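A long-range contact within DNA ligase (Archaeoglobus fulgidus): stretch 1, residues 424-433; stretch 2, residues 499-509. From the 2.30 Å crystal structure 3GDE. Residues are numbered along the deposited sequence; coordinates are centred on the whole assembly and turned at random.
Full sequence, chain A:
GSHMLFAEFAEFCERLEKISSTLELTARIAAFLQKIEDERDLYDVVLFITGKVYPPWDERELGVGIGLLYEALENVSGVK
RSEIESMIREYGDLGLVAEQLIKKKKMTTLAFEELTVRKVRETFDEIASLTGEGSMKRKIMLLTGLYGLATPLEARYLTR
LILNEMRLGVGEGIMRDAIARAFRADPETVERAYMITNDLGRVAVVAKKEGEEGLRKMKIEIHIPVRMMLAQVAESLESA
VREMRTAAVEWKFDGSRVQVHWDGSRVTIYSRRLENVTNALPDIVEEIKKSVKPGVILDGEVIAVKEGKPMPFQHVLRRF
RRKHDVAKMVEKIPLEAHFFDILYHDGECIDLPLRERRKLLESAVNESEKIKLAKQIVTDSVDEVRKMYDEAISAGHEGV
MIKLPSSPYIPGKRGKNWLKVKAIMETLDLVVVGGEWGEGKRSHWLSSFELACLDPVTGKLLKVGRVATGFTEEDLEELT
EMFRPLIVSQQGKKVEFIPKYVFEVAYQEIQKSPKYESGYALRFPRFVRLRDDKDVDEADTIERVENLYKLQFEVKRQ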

# COMPACT_ATOMS: atom_id res chain seq x y z
N ILE A 424 6.51 24.05 2.73
CA ILE A 424 5.17 23.63 3.15
C ILE A 424 5.19 22.48 4.17
O ILE A 424 6.15 21.71 4.25
CB ILE A 424 4.28 23.25 1.95
CG1 ILE A 424 4.78 21.96 1.28
CG2 ILE A 424 4.21 24.42 0.99
CD1 ILE A 424 3.85 21.39 0.22
N MET A 425 4.11 22.35 4.93
CA MET A 425 4.02 21.21 5.84
C MET A 425 3.51 19.91 5.19
O MET A 425 3.10 19.89 4.02
CB MET A 425 3.28 21.57 7.14
CG MET A 425 1.98 22.30 7.00
SD MET A 425 1.37 22.85 8.63
CE MET A 425 1.43 21.35 9.62
N GLU A 426 3.58 18.81 5.93
CA GLU A 426 3.18 17.51 5.43
C GLU A 426 1.67 17.40 5.39
O GLU A 426 0.98 18.02 6.20
CB GLU A 426 3.73 16.38 6.31
CG GLU A 426 5.25 16.29 6.32
CD GLU A 426 5.82 16.12 4.94
OE1 GLU A 426 6.44 17.08 4.45
OE2 GLU A 426 5.62 15.05 4.33
N THR A 427 1.16 16.64 4.43
CA THR A 427 -0.20 16.14 4.51
C THR A 427 -0.10 14.68 4.93
O THR A 427 0.99 14.09 4.90
CB THR A 427 -1.00 16.27 3.20
OG1 THR A 427 -0.36 15.55 2.13
CG2 THR A 427 -1.17 17.74 2.82
N LEU A 428 -1.22 14.12 5.36
CA LEU A 428 -1.26 12.72 5.78
C LEU A 428 -2.26 11.98 4.94
O LEU A 428 -3.25 12.55 4.49
CB LEU A 428 -1.65 12.61 7.26
CG LEU A 428 -0.59 13.03 8.27
CD1 LEU A 428 -1.26 13.33 9.61
CD2 LEU A 428 0.50 11.96 8.40
N ASP A 429 -2.00 10.70 4.71
CA ASP A 429 -3.03 9.89 4.13
C ASP A 429 -3.57 8.89 5.14
O ASP A 429 -2.82 8.12 5.75
CB ASP A 429 -2.57 9.31 2.81
CG ASP A 429 -2.90 10.24 1.62
OD1 ASP A 429 -2.02 11.01 1.15
OD2 ASP A 429 -4.08 10.21 1.19
N LEU A 430 -4.88 8.98 5.37
CA LEU A 430 -5.54 8.33 6.48
C LEU A 430 -6.74 7.54 5.98
O LEU A 430 -7.41 7.95 5.03
CB LEU A 430 -5.94 9.36 7.55
CG LEU A 430 -4.81 10.21 8.16
CD1 LEU A 430 -5.33 11.46 8.89
CD2 LEU A 430 -3.88 9.39 9.08
N VAL A 431 -7.01 6.41 6.61
CA VAL A 431 -8.13 5.55 6.22
C VAL A 431 -9.44 6.17 6.70
O VAL A 431 -9.52 6.66 7.82
CB VAL A 431 -7.97 4.10 6.79
CG1 VAL A 431 -9.09 3.18 6.25
CG2 VAL A 431 -6.61 3.53 6.43
N VAL A 432 -10.46 6.13 5.85
CA VAL A 432 -11.81 6.52 6.26
C VAL A 432 -12.51 5.34 6.93
O VAL A 432 -12.95 4.39 6.26
CB VAL A 432 -12.63 7.03 5.07
CG1 VAL A 432 -13.95 7.64 5.58
CG2 VAL A 432 -11.84 8.02 4.28
N VAL A 433 -12.59 5.39 8.25
CA VAL A 433 -13.16 4.30 9.04
C VAL A 433 -14.62 4.55 9.45
O VAL A 433 -15.31 3.63 9.91
CB VAL A 433 -12.27 3.96 10.27
CG1 VAL A 433 -10.92 3.42 9.81
CG2 VAL A 433 -12.11 5.17 11.21
N PRO A 499 -12.88 -0.65 6.16
CA PRO A 499 -11.71 0.14 5.76
C PRO A 499 -11.30 -0.15 4.31
O PRO A 499 -11.12 -1.31 3.94
CB PRO A 499 -10.62 -0.30 6.75
CG PRO A 499 -11.16 -1.53 7.43
CD PRO A 499 -12.64 -1.46 7.36
N LYS A 500 -11.18 0.89 3.50
CA LYS A 500 -11.04 0.74 2.06
C LYS A 500 -10.40 2.00 1.44
O LYS A 500 -9.37 1.93 0.77
CB LYS A 500 -12.43 0.51 1.45
CG LYS A 500 -12.50 -0.52 0.34
CD LYS A 500 -12.45 0.11 -1.02
CE LYS A 500 -13.36 -0.65 -1.98
NZ LYS A 500 -12.78 -0.67 -3.35
N TYR A 501 -11.02 3.14 1.69
CA TYR A 501 -10.61 4.37 1.02
C TYR A 501 -9.68 5.21 1.87
O TYR A 501 -9.78 5.22 3.10
CB TYR A 501 -11.84 5.15 0.55
CG TYR A 501 -12.65 4.40 -0.49
CD1 TYR A 501 -13.94 3.93 -0.21
CD2 TYR A 501 -12.11 4.12 -1.75
CE1 TYR A 501 -14.67 3.22 -1.15
CE2 TYR A 501 -12.83 3.42 -2.71
CZ TYR A 501 -14.12 2.97 -2.41
OH TYR A 501 -14.85 2.27 -3.36
N VAL A 502 -8.75 5.88 1.21
CA VAL A 502 -7.76 6.71 1.88
C VAL A 502 -7.91 8.16 1.41
O VAL A 502 -7.98 8.43 0.21
CB VAL A 502 -6.31 6.17 1.60
CG1 VAL A 502 -5.24 7.16 2.04
CG2 VAL A 502 -6.11 4.79 2.27
N PHE A 503 -7.99 9.10 2.36
CA PHE A 503 -8.03 10.53 2.04
C PHE A 503 -6.66 11.15 2.26
O PHE A 503 -5.98 10.80 3.22
CB PHE A 503 -9.00 11.29 2.96
CG PHE A 503 -10.46 11.05 2.68
CD1 PHE A 503 -10.89 10.33 1.57
CD2 PHE A 503 -11.42 11.59 3.55
CE1 PHE A 503 -12.24 10.13 1.33
CE2 PHE A 503 -12.78 11.40 3.31
CZ PHE A 503 -13.19 10.67 2.20
N GLU A 504 -6.26 12.07 1.38
CA GLU A 504 -5.17 13.00 1.71
C GLU A 504 -5.74 14.14 2.57
O GLU A 504 -6.69 14.83 2.17
CB GLU A 504 -4.48 13.54 0.47
CG GLU A 504 -3.26 14.43 0.81
CD GLU A 504 -2.52 14.96 -0.40
OE1 GLU A 504 -2.77 14.48 -1.53
OE2 GLU A 504 -1.67 15.86 -0.21
N VAL A 505 -5.13 14.33 3.75
CA VAL A 505 -5.63 15.25 4.76
C VAL A 505 -4.53 16.23 5.18
O VAL A 505 -3.41 15.81 5.52
CB VAL A 505 -6.12 14.47 6.02
CG1 VAL A 505 -6.64 15.42 7.09
CG2 VAL A 505 -7.20 13.46 5.64
N ALA A 506 -4.86 17.52 5.15
CA ALA A 506 -4.00 18.56 5.71
C ALA A 506 -4.45 18.88 7.13
O ALA A 506 -5.58 18.57 7.52
CB ALA A 506 -4.05 19.82 4.84
N TYR A 507 -3.58 19.50 7.91
CA TYR A 507 -3.89 19.83 9.29
C TYR A 507 -3.06 21.04 9.74
O TYR A 507 -2.05 21.36 9.11
CB TYR A 507 -3.58 18.62 10.19
CG TYR A 507 -2.14 18.17 10.12
CD1 TYR A 507 -1.22 18.58 11.08
CD2 TYR A 507 -1.70 17.33 9.10
CE1 TYR A 507 0.11 18.19 11.02
CE2 TYR A 507 -0.36 16.92 9.03
CZ TYR A 507 0.54 17.36 9.99
OH TYR A 507 1.87 16.96 9.95
N GLN A 508 -3.48 21.69 10.82
CA GLN A 508 -2.68 22.76 11.43
C GLN A 508 -1.70 22.21 12.46
O GLN A 508 -0.55 22.65 12.53
CB GLN A 508 -3.58 23.83 12.08
CG GLN A 508 -4.30 24.74 11.07
CD GLN A 508 -3.37 25.38 10.05
OE1 GLN A 508 -2.35 25.97 10.41
NE2 GLN A 508 -3.71 25.24 8.77
N GLU A 509 -2.16 21.23 13.24
CA GLU A 509 -1.38 20.68 14.33
C GLU A 509 -1.81 19.25 14.68
O GLU A 509 -2.97 18.89 14.52
CB GLU A 509 -1.51 21.57 15.57
CG GLU A 509 -0.46 21.30 16.65
CD GLU A 509 -0.59 22.21 17.87
OE1 GLU A 509 -1.72 22.66 18.21
OE2 GLU A 509 0.47 22.45 18.50
O HOH W 1 -0.85 19.83 6.49
O HOH W 2 -13.11 3.25 3.76

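The two stretches, at least 67 residues apart wherever they touch, pair as antiparallel neighbours in a β-sheet and bury 900 Å² between them. Ile424 lies out of reach, so the contact opens with Met425. Its CA-to-CB bond points toward stretch 2, and its CE lies 3.7 Å from CE1 of Tyr507, where a flexible apolar chain packs against the ring. Glu426 contributes mainly its backbone: the end of its side chain leads away, and OE2 is hydrogen-bonded elsewhere in the structure, while its carbonyl O accepts a hydrogen bond from water 1 (2.6 Å). The same water accepts one from Tyr507 N (3.1 Å), bridging the two stretches just beyond the ladder of direct bonds.

Thr427 combines two kinds of contact. Its OG1 donates a 2.7 Å hydrogen bond to Glu504 OE2, and its CG2 methyl lies 4.1 Å from Ala506 CB.

At Leu428 the regular pairing begins. Leu428 N donates to Val505 O (2.8 Å) and Leu428 O accepts from Val505 N (2.7 Å). The leucine side chain reaches Tyr507, with CD1 3.7 Å from CE2, so the ring rests against both Met425 and Leu428. A buried, apolar leucine suits the face it shares with Leu430, Phe503 and Val505.

Asp429 faces Glu504 in a non-hydrogen-bonded pair, their side chains on the same face of the sheet. The like charges come close, Asp429 OD1 lying 4.4 Å from Glu504 OE1, but both of these oxygens are hydrogen-bonded elsewhere in the structure, and Thr427 engages the other glutamate oxygen. Both oxygens of the buried Glu504 carboxylate thus have partners, as does Asp429 OD1; Asp429 OD2 lies 2.8 Å from Phe503 O with no hydrogen bond between them.

Leu430 repeats the two-bond pattern with Phe503: Leu430 N to Phe503 O and Phe503 N to Leu430 O are both 3.0 Å. Its CD1 packs 4.2 Å from Val505 CB, as suits a buried apolar layer.

Val431 turns to the face carrying Asp429, Val502 and Glu504. Its branched side chain offers a methyl to each of two neighbours: CG1 lies 3.8 Å from Pro499 CB, and CG2 4.4 Å from Val502 CG2.

Val432 closes the ladder through its N, which donates to Tyr501 O (3.0 Å, nearly linear). Its CG2 sits almost exactly over the Phe503 ring, 3.4 Å from the centroid, a CH-π contact well suited to a compact methyl. Beyond it, water 2 donates to Val432 O (2.8 Å) and accepts from Tyr501 N (2.9 Å), continuing the link where direct pairing ends.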